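Local atomic coordinates of amine Dehydrogenase (Pseudomonas putida, PDB entry 1JMX), a protein that probably forms the beta-propeller subunit of a quinohemoprotein amine dehydrogenase, an enzyme that oxidatively deaminates primary amines and passes the electrons on to heme c. Residues B[127-132]-B[140-145]; B[107-112]-B[148-153]; B[144-149]-B[161-166]. All blocks are in the same frame, centred on the assembly; numbering follows the deposited sequence.

Contact 1 of 3, residues B[127-132]-B[140-145]; sequences LEVFST and PVRTFP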
ATOM      1  N   LEU B 127     -29.940   0.931 -10.656  1.00 11.31           N
ATOM      2  CA  LEU B 127     -29.732   0.774 -12.086  1.00 11.05           C
ATOM      3  C   LEU B 127     -30.469   1.953 -12.717  1.00  9.91           C
ATOM      4  O   LEU B 127     -31.572   2.291 -12.305  1.00 11.67           O
ATOM      5  CB  LEU B 127     -30.349  -0.537 -12.593  1.00 12.21           C
ATOM      6  CG  LEU B 127     -30.134  -0.835 -14.085  1.00 14.31           C
ATOM      7  CD1 LEU B 127     -28.780  -1.513 -14.288  1.00 14.92           C
ATOM      8  CD2 LEU B 127     -31.240  -1.730 -14.607  1.00 16.58           C
ATOM      9  N   GLU B 128     -29.823   2.618 -13.664  1.00 10.46           N
ATOM     10  CA  GLU B 128     -30.424   3.741 -14.365  1.00 11.13           C
ATOM     11  C   GLU B 128     -30.450   3.392 -15.844  1.00 11.15           C
ATOM     12  O   GLU B 128     -29.457   2.925 -16.397  1.00 12.67           O
ATOM     13  CB  GLU B 128     -29.623   5.020 -14.141  1.00 12.22           C
ATOM     14  CG  GLU B 128     -29.646   5.502 -12.709  1.00 13.63           C
ATOM     15  CD  GLU B 128     -28.942   6.818 -12.512  1.00 12.70           C
ATOM     16  OE1 GLU B 128     -28.112   7.212 -13.351  1.00 14.33           O
ATOM     17  OE2 GLU B 128     -29.229   7.465 -11.500  1.00 13.78           O
ATOM     18  N   VAL B 129     -31.610   3.573 -16.462  1.00 11.90           N
ATOM     19  CA  VAL B 129     -31.795   3.277 -17.870  1.00 11.24           C
ATOM     20  C   VAL B 129     -31.808   4.586 -18.632  1.00 13.66           C
ATOM     21  O   VAL B 129     -32.446   5.546 -18.218  1.00 15.08           O
ATOM     22  CB  VAL B 129     -33.132   2.551 -18.118  1.00 11.09           C
ATOM     23  CG1 VAL B 129     -33.213   2.077 -19.552  1.00 10.58           C
ATOM     24  CG2 VAL B 129     -33.297   1.386 -17.153  1.00 11.48           C
ATOM     25  N   PHE B 130     -31.080   4.634 -19.736  1.00 13.64           N
ATOM     26  CA  PHE B 130     -31.019   5.832 -20.552  1.00 13.67           C
ATOM     27  C   PHE B 130     -31.431   5.445 -21.955  1.00 14.32           C
ATOM     28  O   PHE B 130     -31.171   4.331 -22.408  1.00 14.05           O
ATOM     29  CB  PHE B 130     -29.597   6.397 -20.596  1.00 12.02           C
ATOM     30  CG  PHE B 130     -29.028   6.706 -19.247  1.00 12.15           C
ATOM     31  CD1 PHE B 130     -28.317   5.744 -18.540  1.00 11.57           C
ATOM     32  CD2 PHE B 130     -29.214   7.956 -18.671  1.00 12.59           C
ATOM     33  CE1 PHE B 130     -27.803   6.023 -17.280  1.00 10.57           C
ATOM     34  CE2 PHE B 130     -28.701   8.241 -17.409  1.00 12.05           C
ATOM     35  CZ  PHE B 130     -27.997   7.273 -16.717  1.00 11.12           C
ATOM     36  N   SER B 131     -32.139   6.346 -22.609  1.00 14.63           N
ATOM     37  CA  SER B 131     -32.548   6.117 -23.973  1.00 15.71           C
ATOM     38  C   SER B 131     -31.421   6.704 -24.809  1.00 15.50           C
ATOM     39  O   SER B 131     -30.989   7.831 -24.570  1.00 15.40           O
ATOM     40  CB  SER B 131     -33.860   6.833 -24.259  1.00 14.96           C
ATOM     41  OG  SER B 131     -34.196   6.709 -25.622  1.00 19.63           O
ATOM     42  N   THR B 132     -30.910   5.927 -25.755  1.00 17.22           N
ATOM     43  CA  THR B 132     -29.812   6.390 -26.593  1.00 17.65           C
ATOM     44  C   THR B 132     -30.222   7.526 -27.531  1.00 18.76           C
ATOM     45  O   THR B 132     -29.370   8.258 -28.050  1.00 19.48           O
ATOM     46  CB  THR B 132     -29.218   5.237 -27.406  1.00 17.60           C
ATOM     47  OG1 THR B 132     -30.245   4.623 -28.191  1.00 16.76           O
ATOM     48  CG2 THR B 132     -28.615   4.201 -26.476  1.00 16.42           C
ATOM     49  N   PRO B 140     -31.991   9.640 -16.654  1.00 13.51           N
ATOM     50  CA  PRO B 140     -32.728   8.415 -16.325  1.00 13.92           C
ATOM     51  C   PRO B 140     -34.191   8.410 -16.769  1.00 15.54           C
ATOM     52  O   PRO B 140     -34.943   9.348 -16.478  1.00 16.60           O
ATOM     53  CB  PRO B 140     -32.617   8.352 -14.802  1.00 11.87           C
ATOM     54  CG  PRO B 140     -31.304   8.963 -14.538  1.00 11.96           C
ATOM     55  CD  PRO B 140     -31.300  10.160 -15.458  1.00 13.37           C
ATOM     56  N   VAL B 141     -34.567   7.384 -17.532  1.00 14.40           N
ATOM     57  CA  VAL B 141     -35.946   7.235 -17.982  1.00 13.96           C
ATOM     58  C   VAL B 141     -36.621   6.172 -17.118  1.00 13.70           C
ATOM     59  O   VAL B 141     -37.838   6.027 -17.129  1.00 15.11           O
ATOM     60  CB  VAL B 141     -36.058   6.865 -19.491  1.00 14.04           C
ATOM     61  CG1 VAL B 141     -35.530   8.000 -20.351  1.00 12.03           C
ATOM     62  CG2 VAL B 141     -35.326   5.558 -19.801  1.00 14.36           C
ATOM     63  N   ARG B 142     -35.819   5.486 -16.313  1.00 12.90           N
ATOM     64  CA  ARG B 142     -36.304   4.438 -15.427  1.00 13.46           C
ATOM     65  C   ARG B 142     -35.158   4.099 -14.479  1.00 12.42           C
ATOM     66  O   ARG B 142     -34.005   4.136 -14.882  1.00 12.44           O
ATOM     67  CB  ARG B 142     -36.637   3.205 -16.266  1.00 15.65           C
ATOM     68  CG  ARG B 142     -37.807   2.377 -15.791  1.00 18.62           C
ATOM     69  CD  ARG B 142     -37.985   1.161 -16.705  1.00 17.52           C
ATOM     70  NE  ARG B 142     -37.884   1.549 -18.099  1.00 17.09           N
ATOM     71  CZ  ARG B 142     -37.093   0.968 -18.993  1.00 14.89           C
ATOM     72  NH1 ARG B 142     -36.321  -0.053 -18.665  1.00 15.91           N
ATOM     73  NH2 ARG B 142     -37.025   1.460 -20.210  1.00 15.35           N
ATOM     74  N   THR B 143     -35.462   3.848 -13.212  1.00 11.65           N
ATOM     75  CA  THR B 143     -34.432   3.472 -12.247  1.00 13.41           C
ATOM     76  C   THR B 143     -34.967   2.471 -11.239  1.00 12.93           C
ATOM     77  O   THR B 143     -36.117   2.550 -10.820  1.00 14.36           O
ATOM     78  CB  THR B 143     -33.691   4.697 -11.555  1.00 13.58           C
ATOM     79  OG1 THR B 143     -33.691   4.558 -10.130  1.00 15.68           O
ATOM     80  CG2 THR B 143     -34.278   6.015 -11.946  1.00 12.95           C
ATOM     81  N   PHE B 144     -34.137   1.492 -10.909  1.00 11.77           N
ATOM     82  CA  PHE B 144     -34.520   0.440  -9.985  1.00 10.72           C
ATOM     83  C   PHE B 144     -33.437   0.255  -8.944  1.00 11.20           C
ATOM     84  O   PHE B 144     -32.313   0.709  -9.130  1.00 10.72           O
ATOM     85  CB  PHE B 144     -34.654  -0.892 -10.726  1.00 10.79           C
ATOM     86  CG  PHE B 144     -35.493  -0.831 -11.957  1.00 11.86           C
ATOM     87  CD1 PHE B 144     -34.900  -0.695 -13.206  1.00 14.44           C
ATOM     88  CD2 PHE B 144     -36.874  -0.952 -11.879  1.00 12.57           C
ATOM     89  CE1 PHE B 144     -35.677  -0.684 -14.369  1.00 14.13           C
ATOM     90  CE2 PHE B 144     -37.658  -0.942 -13.029  1.00 13.04           C
ATOM     91  CZ  PHE B 144     -37.058  -0.809 -14.277  1.00 13.36           C
ATOM     92  N   PRO B 145     -33.773  -0.395  -7.818  1.00 12.49           N
ATOM     93  CA  PRO B 145     -32.795  -0.644  -6.754  1.00 13.43           C
ATOM     94  C   PRO B 145     -31.883  -1.808  -7.147  1.00 14.01           C
ATOM     95  O   PRO B 145     -32.314  -2.756  -7.805  1.00 14.87           O
ATOM     96  CB  PRO B 145     -33.675  -0.996  -5.554  1.00 12.97           C
ATOM     97  CG  PRO B 145     -34.867  -1.634  -6.187  1.00 15.69           C
ATOM     98  CD  PRO B 145     -35.134  -0.748  -7.374  1.00 11.84           C
TER
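Val129 O is gripped twice: Val141 N gives it an almost straight hydrogen bond (2.9 Å, 173° at the hydrogen), and Pro140 CA adds a CA-H...O contact at 3.4 Å. A methyl, Val141 CG2, crowds the same oxygen. Val129 N in turn donates to Arg142 O, nearly along the C=O axis. At the other end Leu127 and Phe144 form an antiparallel hydrogen-bonded pair, Leu127 N lying 2.8 Å from Phe144 O, with both bonds of the pair in their carbonyl planes. On the face carrying Leu127, Val129, Arg142 and Phe144, CG of Leu127 is anti to the backbone N (chi1 -177°), and its CD2 lies 4.1 Å from Phe144 CD1. Val129 lies alongside Arg142, its CG1 over one face of the guanidinium, 3.9 Å from NH1; the charge itself is paired with Glu105. On the opposite face the carboxylate end of Glu128, held by Arg126, lies alongside the Pro140 ring, whose CD meets Phe130 CE2 at 3.8 Å. This beta hairpin forms the outer side of a propeller blade: 126-131 bonds inward to strand 105-115, Phe130 reaches strand 76-82, and 142-145 is the last strand of the sheet.

Contact 2 of 3, residues B[107-112]-B[148-153]; sequences YATVNP and RQVYLM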
ATOM      1  N   TYR B 107     -27.930   0.656 -19.914  1.00 13.17           N
ATOM      2  CA  TYR B 107     -28.130   0.433 -18.495  1.00 12.36           C
ATOM      3  C   TYR B 107     -26.806   0.665 -17.771  1.00 11.85           C
ATOM      4  O   TYR B 107     -25.737   0.448 -18.326  1.00 11.76           O
ATOM      5  CB  TYR B 107     -28.622  -0.995 -18.252  1.00 13.21           C
ATOM      6  CG  TYR B 107     -29.671  -1.446 -19.240  1.00 14.05           C
ATOM      7  CD1 TYR B 107     -29.338  -2.288 -20.303  1.00 12.86           C
ATOM      8  CD2 TYR B 107     -30.984  -0.982 -19.150  1.00 14.69           C
ATOM      9  CE1 TYR B 107     -30.278  -2.644 -21.254  1.00 13.17           C
ATOM     10  CE2 TYR B 107     -31.932  -1.336 -20.091  1.00 14.28           C
ATOM     11  CZ  TYR B 107     -31.573  -2.163 -21.144  1.00 14.70           C
ATOM     12  OH  TYR B 107     -32.508  -2.478 -22.097  1.00 13.79           O
ATOM     13  N   ALA B 108     -26.888   1.126 -16.534  1.00 11.73           N
ATOM     14  CA  ALA B 108     -25.694   1.377 -15.751  1.00 12.09           C
ATOM     15  C   ALA B 108     -26.048   1.321 -14.282  1.00 12.11           C
ATOM     16  O   ALA B 108     -27.038   1.917 -13.869  1.00 13.47           O
ATOM     17  CB  ALA B 108     -25.127   2.746 -16.095  1.00 11.39           C
ATOM     18  N   THR B 109     -25.330   0.522 -13.498  1.00 12.39           N
ATOM     19  CA  THR B 109     -25.643   0.538 -12.079  1.00 13.44           C
ATOM     20  C   THR B 109     -24.730   1.589 -11.454  1.00 13.07           C
ATOM     21  O   THR B 109     -23.541   1.686 -11.781  1.00 13.14           O
ATOM     22  CB  THR B 109     -25.613  -0.853 -11.361  1.00 13.93           C
ATOM     23  OG1 THR B 109     -24.529  -0.914 -10.438  1.00 18.82           O
ATOM     24  CG2 THR B 109     -25.559  -1.981 -12.326  1.00 10.99           C
ATOM     25  N   VAL B 110     -25.355   2.468 -10.679  1.00 11.91           N
ATOM     26  CA  VAL B 110     -24.687   3.575 -10.029  1.00 10.07           C
ATOM     27  C   VAL B 110     -24.584   3.402  -8.523  1.00  9.77           C
ATOM     28  O   VAL B 110     -25.588   3.178  -7.841  1.00 10.25           O
ATOM     29  CB  VAL B 110     -25.444   4.904 -10.317  1.00 10.18           C
ATOM     30  CG1 VAL B 110     -24.737   6.069  -9.671  1.00  7.79           C
ATOM     31  CG2 VAL B 110     -25.588   5.131 -11.819  1.00  7.81           C
ATOM     32  N   ASN B 111     -23.352   3.472  -8.028  1.00  8.96           N
ATOM     33  CA  ASN B 111     -23.045   3.403  -6.600  1.00  8.74           C
ATOM     34  C   ASN B 111     -22.882   4.887  -6.255  1.00  7.76           C
ATOM     35  O   ASN B 111     -21.837   5.476  -6.518  1.00  7.45           O
ATOM     36  CB  ASN B 111     -21.710   2.672  -6.352  1.00 10.25           C
ATOM     37  CG  ASN B 111     -21.733   1.201  -6.771  1.00 11.57           C
ATOM     38  OD1 ASN B 111     -20.688   0.556  -6.838  1.00 14.33           O
ATOM     39  ND2 ASN B 111     -22.915   0.665  -7.022  1.00 12.57           N
ATOM     40  N   PRO B 112     -23.931   5.522  -5.708  1.00  9.07           N
ATOM     41  CA  PRO B 112     -23.834   6.941  -5.371  1.00  8.69           C
ATOM     42  C   PRO B 112     -23.398   7.262  -3.953  1.00  8.87           C
ATOM     43  O   PRO B 112     -23.579   6.470  -3.028  1.00  9.28           O
ATOM     44  CB  PRO B 112     -25.249   7.425  -5.631  1.00  8.66           C
ATOM     45  CG  PRO B 112     -26.060   6.293  -5.107  1.00  8.21           C
ATOM     46  CD  PRO B 112     -25.309   5.037  -5.514  1.00  8.90           C
ATOM     47  N   ARG B 148     -25.523  -4.372  -3.630  1.00 10.79           N
ATOM     48  CA  ARG B 148     -24.149  -3.874  -3.591  1.00 11.07           C
ATOM     49  C   ARG B 148     -23.194  -4.820  -4.288  1.00 10.30           C
ATOM     50  O   ARG B 148     -23.531  -5.974  -4.535  1.00 11.78           O
ATOM     51  CB  ARG B 148     -23.659  -3.714  -2.155  1.00 10.68           C
ATOM     52  CG  ARG B 148     -24.325  -2.622  -1.407  1.00 13.80           C
ATOM     53  CD  ARG B 148     -23.335  -1.897  -0.540  1.00 16.74           C
ATOM     54  NE  ARG B 148     -23.781  -0.527  -0.434  1.00 21.91           N
ATOM     55  CZ  ARG B 148     -23.260   0.488  -1.105  1.00 20.59           C
ATOM     56  NH1 ARG B 148     -22.236   0.322  -1.922  1.00 22.03           N
ATOM     57  NH2 ARG B 148     -23.865   1.653  -1.058  1.00 25.00           N
ATOM     58  N   GLN B 149     -21.993  -4.312  -4.555  1.00 10.35           N
ATOM     59  CA  GLN B 149     -20.906  -5.051  -5.187  1.00  9.50           C
ATOM     60  C   GLN B 149     -21.200  -5.593  -6.584  1.00 10.96           C
ATOM     61  O   GLN B 149     -20.709  -6.654  -6.975  1.00 11.11           O
ATOM     62  CB  GLN B 149     -20.408  -6.147  -4.241  1.00  8.34           C
ATOM     63  CG  GLN B 149     -19.869  -5.588  -2.916  1.00  9.79           C
ATOM     64  CD  GLN B 149     -19.750  -6.634  -1.815  1.00 10.33           C
ATOM     65  OE1 GLN B 149     -20.661  -7.436  -1.597  1.00 12.00           O
ATOM     66  NE2 GLN B 149     -18.635  -6.610  -1.097  1.00  8.90           N
ATOM     67  N   VAL B 150     -21.985  -4.834  -7.342  1.00  9.77           N
ATOM     68  CA  VAL B 150     -22.329  -5.195  -8.708  1.00  8.69           C
ATOM     69  C   VAL B 150     -21.296  -4.575  -9.646  1.00  9.42           C
ATOM     70  O   VAL B 150     -20.888  -3.435  -9.460  1.00  9.27           O
ATOM     71  CB  VAL B 150     -23.766  -4.713  -9.081  1.00  7.76           C
ATOM     72  CG1 VAL B 150     -23.958  -4.669 -10.590  1.00  6.53           C
ATOM     73  CG2 VAL B 150     -24.815  -5.625  -8.441  1.00  5.62           C
ATOM     74  N   TYR B 151     -20.821  -5.364 -10.607  1.00 11.58           N
ATOM     75  CA  TYR B 151     -19.856  -4.894 -11.590  1.00 10.74           C
ATOM     76  C   TYR B 151     -20.344  -5.199 -13.015  1.00 10.81           C
ATOM     77  O   TYR B 151     -21.380  -4.679 -13.408  1.00 11.88           O
ATOM     78  CB  TYR B 151     -18.435  -5.410 -11.284  1.00 10.81           C
ATOM     79  CG  TYR B 151     -18.283  -6.908 -11.077  1.00 12.08           C
ATOM     80  CD1 TYR B 151     -17.646  -7.699 -12.036  1.00 11.66           C
ATOM     81  CD2 TYR B 151     -18.767  -7.536  -9.926  1.00 11.36           C
ATOM     82  CE1 TYR B 151     -17.501  -9.069 -11.862  1.00 10.46           C
ATOM     83  CE2 TYR B 151     -18.624  -8.910  -9.745  1.00 10.54           C
ATOM     84  CZ  TYR B 151     -17.992  -9.669 -10.723  1.00 11.52           C
ATOM     85  OH  TYR B 151     -17.883 -11.038 -10.592  1.00 12.35           O
ATOM     86  N   LEU B 152     -19.653  -6.049 -13.770  1.00 10.94           N
ATOM     87  CA  LEU B 152     -20.048  -6.381 -15.144  1.00 11.39           C
ATOM     88  C   LEU B 152     -21.508  -6.798 -15.391  1.00 12.23           C
ATOM     89  O   LEU B 152     -22.107  -7.532 -14.610  1.00 10.58           O
ATOM     90  CB  LEU B 152     -19.127  -7.454 -15.720  1.00 11.11           C
ATOM     91  CG  LEU B 152     -17.650  -7.094 -15.808  1.00 12.22           C
ATOM     92  CD1 LEU B 152     -16.911  -8.223 -16.487  1.00 12.68           C
ATOM     93  CD2 LEU B 152     -17.477  -5.809 -16.572  1.00 10.23           C
ATOM     94  N   MET B 153     -22.047  -6.333 -16.519  1.00 12.77           N
ATOM     95  CA  MET B 153     -23.414  -6.616 -16.941  1.00 12.59           C
ATOM     96  C   MET B 153     -23.442  -6.808 -18.453  1.00 13.25           C
ATOM     97  O   MET B 153     -22.704  -6.145 -19.176  1.00 13.37           O
ATOM     98  CB  MET B 153     -24.344  -5.442 -16.602  1.00 13.54           C
ATOM     99  CG  MET B 153     -24.449  -5.087 -15.125  1.00 14.43           C
ATOM    100  SD  MET B 153     -25.734  -3.857 -14.808  1.00 16.09           S
ATOM    101  CE  MET B 153     -25.348  -2.632 -16.021  1.00 10.81           C
TER
HETATM  102  O   HOH W   1     -21.251  -0.263 -10.275  1.00 12.77           O
HETATM  103  O   HOH W   2     -23.506  -2.149  -7.041  1.00 11.01           O
HETATM  104  O   HOH W   3     -22.418   3.427  -3.130  1.00 14.24           O
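Met153 leaves the backbone with CB directed at strand 105-115 and CG anti to the carbonyl carbon (chi1 -60°). An extended second torsion carries SD onto the methyl of Thr109, where SD to CG2 is 3.1 Å, a strained contact, shorter than normal for sulfur and methyl. The chain then bends at chi3 (-49°), and CE, still 3.8 Å from Thr109 CG2, also comes near Tyr107 O and Ala108 CA. The strain coincides with a Thr109 first torsion of 112°, off the staggered positions, which sets CG2 between two neighbours: the sulfur and Val150 CG1, the latter 3.6 Å away. The two segments meet where one blade of the beta-propeller abuts the next: 105-115 belongs to one blade, whereas 148-153 is the connection leading into strand 153-155, the first strand of its successor. No direct hydrogen bond crosses here, and water takes over beyond the apolar patch. Water 2 accepts from both Asn111 ND2 and Val150 N (3.1 Å from the latter). Water 1 donates to Val150 O and is weakly bonded to Thr109 OG1, while water 3 links Pro112 O to Arg148 NH2. Tyr135 of a neighbouring subunit bonds Asn111 OD1 and Val150 O, and Glu134 of that subunit forms a salt bridge with Arg148 NH1.

Contact 3 of 3, residues B[144-149]-B[161-166]; sequences FPMPRQ and LYVAGP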
ATOM      1  N   PHE B 144     -34.137   1.492 -10.909  1.00 11.77           N
ATOM      2  CA  PHE B 144     -34.520   0.440  -9.985  1.00 10.72           C
ATOM      3  C   PHE B 144     -33.437   0.255  -8.944  1.00 11.20           C
ATOM      4  O   PHE B 144     -32.313   0.709  -9.130  1.00 10.72           O
ATOM      5  CB  PHE B 144     -34.654  -0.892 -10.726  1.00 10.79           C
ATOM      6  CG  PHE B 144     -35.493  -0.831 -11.957  1.00 11.86           C
ATOM      7  CD1 PHE B 144     -34.900  -0.695 -13.206  1.00 14.44           C
ATOM      8  CD2 PHE B 144     -36.874  -0.952 -11.879  1.00 12.57           C
ATOM      9  CE1 PHE B 144     -35.677  -0.684 -14.369  1.00 14.13           C
ATOM     10  CE2 PHE B 144     -37.658  -0.942 -13.029  1.00 13.04           C
ATOM     11  CZ  PHE B 144     -37.058  -0.809 -14.277  1.00 13.36           C
ATOM     12  N   PRO B 145     -33.773  -0.395  -7.818  1.00 12.49           N
ATOM     13  CA  PRO B 145     -32.795  -0.644  -6.754  1.00 13.43           C
ATOM     14  C   PRO B 145     -31.883  -1.808  -7.147  1.00 14.01           C
ATOM     15  O   PRO B 145     -32.314  -2.756  -7.805  1.00 14.87           O
ATOM     16  CB  PRO B 145     -33.675  -0.996  -5.554  1.00 12.97           C
ATOM     17  CG  PRO B 145     -34.867  -1.634  -6.187  1.00 15.69           C
ATOM     18  CD  PRO B 145     -35.134  -0.748  -7.374  1.00 11.84           C
ATOM     19  N   MET B 146     -30.615  -1.711  -6.769  1.00 13.27           N
ATOM     20  CA  MET B 146     -29.642  -2.748  -7.083  1.00 14.34           C
ATOM     21  C   MET B 146     -28.876  -3.190  -5.844  1.00 13.77           C
ATOM     22  O   MET B 146     -28.753  -2.438  -4.874  1.00 15.17           O
ATOM     23  CB  MET B 146     -28.624  -2.234  -8.114  1.00 14.93           C
ATOM     24  CG  MET B 146     -29.166  -2.032  -9.509  1.00 16.52           C
ATOM     25  SD  MET B 146     -29.660  -3.588 -10.240  1.00 22.07           S
ATOM     26  CE  MET B 146     -28.055  -4.269 -10.730  1.00 19.36           C
ATOM     27  N   PRO B 147     -28.432  -4.453  -5.823  1.00 12.58           N
ATOM     28  CA  PRO B 147     -27.673  -4.904  -4.656  1.00 11.92           C
ATOM     29  C   PRO B 147     -26.249  -4.329  -4.739  1.00 11.07           C
ATOM     30  O   PRO B 147     -25.850  -3.795  -5.774  1.00 11.07           O
ATOM     31  CB  PRO B 147     -27.698  -6.432  -4.795  1.00 12.16           C
ATOM     32  CG  PRO B 147     -27.862  -6.664  -6.268  1.00 13.78           C
ATOM     33  CD  PRO B 147     -28.837  -5.588  -6.674  1.00 12.41           C
ATOM     34  N   ARG B 148     -25.523  -4.372  -3.630  1.00 10.79           N
ATOM     35  CA  ARG B 148     -24.149  -3.874  -3.591  1.00 11.07           C
ATOM     36  C   ARG B 148     -23.194  -4.820  -4.288  1.00 10.30           C
ATOM     37  O   ARG B 148     -23.531  -5.974  -4.535  1.00 11.78           O
ATOM     38  CB  ARG B 148     -23.659  -3.714  -2.155  1.00 10.68           C
ATOM     39  CG  ARG B 148     -24.325  -2.622  -1.407  1.00 13.80           C
ATOM     40  CD  ARG B 148     -23.335  -1.897  -0.540  1.00 16.74           C
ATOM     41  NE  ARG B 148     -23.781  -0.527  -0.434  1.00 21.91           N
ATOM     42  CZ  ARG B 148     -23.260   0.488  -1.105  1.00 20.59           C
ATOM     43  NH1 ARG B 148     -22.236   0.322  -1.922  1.00 22.03           N
ATOM     44  NH2 ARG B 148     -23.865   1.653  -1.058  1.00 25.00           N
ATOM     45  N   GLN B 149     -21.993  -4.312  -4.555  1.00 10.35           N
ATOM     46  CA  GLN B 149     -20.906  -5.051  -5.187  1.00  9.50           C
ATOM     47  C   GLN B 149     -21.200  -5.593  -6.584  1.00 10.96           C
ATOM     48  O   GLN B 149     -20.709  -6.654  -6.975  1.00 11.11           O
ATOM     49  CB  GLN B 149     -20.408  -6.147  -4.241  1.00  8.34           C
ATOM     50  CG  GLN B 149     -19.869  -5.588  -2.916  1.00  9.79           C
ATOM     51  CD  GLN B 149     -19.750  -6.634  -1.815  1.00 10.33           C
ATOM     52  OE1 GLN B 149     -20.661  -7.436  -1.597  1.00 12.00           O
ATOM     53  NE2 GLN B 149     -18.635  -6.610  -1.097  1.00  8.90           N
ATOM     54  N   LEU B 161     -31.140  -8.878 -18.545  1.00 16.93           N
ATOM     55  CA  LEU B 161     -29.852  -8.331 -18.151  1.00 16.50           C
ATOM     56  C   LEU B 161     -29.162  -9.220 -17.128  1.00 15.08           C
ATOM     57  O   LEU B 161     -29.675  -9.444 -16.032  1.00 15.20           O
ATOM     58  CB  LEU B 161     -30.041  -6.919 -17.578  1.00 17.49           C
ATOM     59  CG  LEU B 161     -28.837  -5.988 -17.428  1.00 18.35           C
ATOM     60  CD1 LEU B 161     -28.345  -5.571 -18.802  1.00 17.48           C
ATOM     61  CD2 LEU B 161     -29.237  -4.766 -16.612  1.00 16.98           C
ATOM     62  N   TYR B 162     -28.021  -9.777 -17.519  1.00 15.62           N
ATOM     63  CA  TYR B 162     -27.234 -10.614 -16.624  1.00 14.76           C
ATOM     64  C   TYR B 162     -26.296  -9.701 -15.868  1.00 13.87           C
ATOM     65  O   TYR B 162     -25.510  -8.966 -16.458  1.00 15.12           O
ATOM     66  CB  TYR B 162     -26.502 -11.703 -17.404  1.00 15.00           C
ATOM     67  CG  TYR B 162     -27.463 -12.792 -17.802  1.00 15.66           C
ATOM     68  CD1 TYR B 162     -28.025 -12.825 -19.080  1.00 15.81           C
ATOM     69  CD2 TYR B 162     -27.876 -13.747 -16.870  1.00 15.02           C
ATOM     70  CE1 TYR B 162     -28.979 -13.775 -19.420  1.00 16.84           C
ATOM     71  CE2 TYR B 162     -28.824 -14.699 -17.198  1.00 16.64           C
ATOM     72  CZ  TYR B 162     -29.372 -14.710 -18.472  1.00 17.27           C
ATOM     73  OH  TYR B 162     -30.305 -15.660 -18.794  1.00 19.96           O
ATOM     74  N   VAL B 163     -26.467  -9.697 -14.555  1.00 13.16           N
ATOM     75  CA  VAL B 163     -25.713  -8.838 -13.656  1.00 13.76           C
ATOM     76  C   VAL B 163     -24.750  -9.593 -12.752  1.00 13.02           C
ATOM     77  O   VAL B 163     -25.155 -10.451 -11.975  1.00 14.19           O
ATOM     78  CB  VAL B 163     -26.696  -8.037 -12.758  1.00 13.81           C
ATOM     79  CG1 VAL B 163     -25.945  -7.168 -11.780  1.00 14.88           C
ATOM     80  CG2 VAL B 163     -27.634  -7.201 -13.619  1.00 13.99           C
ATOM     81  N   ALA B 164     -23.475  -9.245 -12.842  1.00 12.60           N
ATOM     82  CA  ALA B 164     -22.456  -9.859 -12.009  1.00 11.76           C
ATOM     83  C   ALA B 164     -22.377  -9.093 -10.690  1.00 10.62           C
ATOM     84  O   ALA B 164     -22.120  -7.891 -10.672  1.00 10.56           O
ATOM     85  CB  ALA B 164     -21.105  -9.846 -12.720  1.00  8.62           C
ATOM     86  N   GLY B 165     -22.680  -9.789  -9.601  1.00 10.65           N
ATOM     87  CA  GLY B 165     -22.620  -9.198  -8.273  1.00 12.88           C
ATOM     88  C   GLY B 165     -22.185 -10.312  -7.345  1.00 12.63           C
ATOM     89  O   GLY B 165     -21.428 -11.174  -7.779  1.00 13.18           O
ATOM     90  N   PRO B 166     -22.592 -10.315  -6.064  1.00 13.46           N
ATOM     91  CA  PRO B 166     -22.185 -11.403  -5.158  1.00 14.29           C
ATOM     92  C   PRO B 166     -22.541 -12.727  -5.839  1.00 14.65           C
ATOM     93  O   PRO B 166     -21.822 -13.710  -5.719  1.00 14.75           O
ATOM     94  CB  PRO B 166     -23.043 -11.147  -3.924  1.00 15.34           C
ATOM     95  CG  PRO B 166     -23.092  -9.640  -3.886  1.00 14.14           C
ATOM     96  CD  PRO B 166     -23.351  -9.279  -5.341  1.00 14.26           C
TER
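Backbone carbonyls and a proline ring make the close-packed end of this contact. Pro166 brings CD and CG of its ring up to Arg148 O, CD at 3.4 Å. Beside it Gly165 CA points a hydrogen at Gln149 O, a CA-H...O contact of 3.4 Å with 150° at the hydrogen. The extended Gln149 side chain crosses the Pro166 ring at about a right angle, OE1 4.0 Å from CG. A second, smaller touch is made by Met146, whose chain folds at chi2 and chi3 until CE meets Val163 tip to tip, 3.7 Å from CG1. Between the two the fit is looser: the partly exposed Pro147 ring stays 5.2 Å from the other segment, and the Arg148 side chain starts away from it, its NH1 forming a salt bridge with Glu134 of a neighbouring subunit. Gln149 is likewise held outside the pair, OE1 by Arg185 and NE2 by Arg142 of that subunit. With no conventional hydrogen bond across the contact, residues 146-149 of this connection between propeller blades meet Val163 by apolar contact and the Gly165-Pro166 turn by close packing and one C-H...O contact, while their strong polar bonds go to other parts of the assembly.

The three contacts follow the chain from one propeller blade into the next. Contact 1 pairs the outer two strands, 126-131 and 142-145, of a sheet whose strand 105-115 supplies half of contact 2; Glu128 N and Ala108 O, 2.9 Å apart, join them. Contact 3 begins on strand 142-145, sharing Phe144 and Pro145 with contact 1, and passes Arg148 and Gln149 on to contact 2. Centres of contacts 2 and 3 lie about 6 Å apart, those of contacts 1 and 2 about 12 Å. Contact 1, within one blade, is nested in the loop that contact 2 closes. Contacts 2 and 3 flank the connection between blades, whose Arg148 and Gln149 also bind a neighbouring subunit.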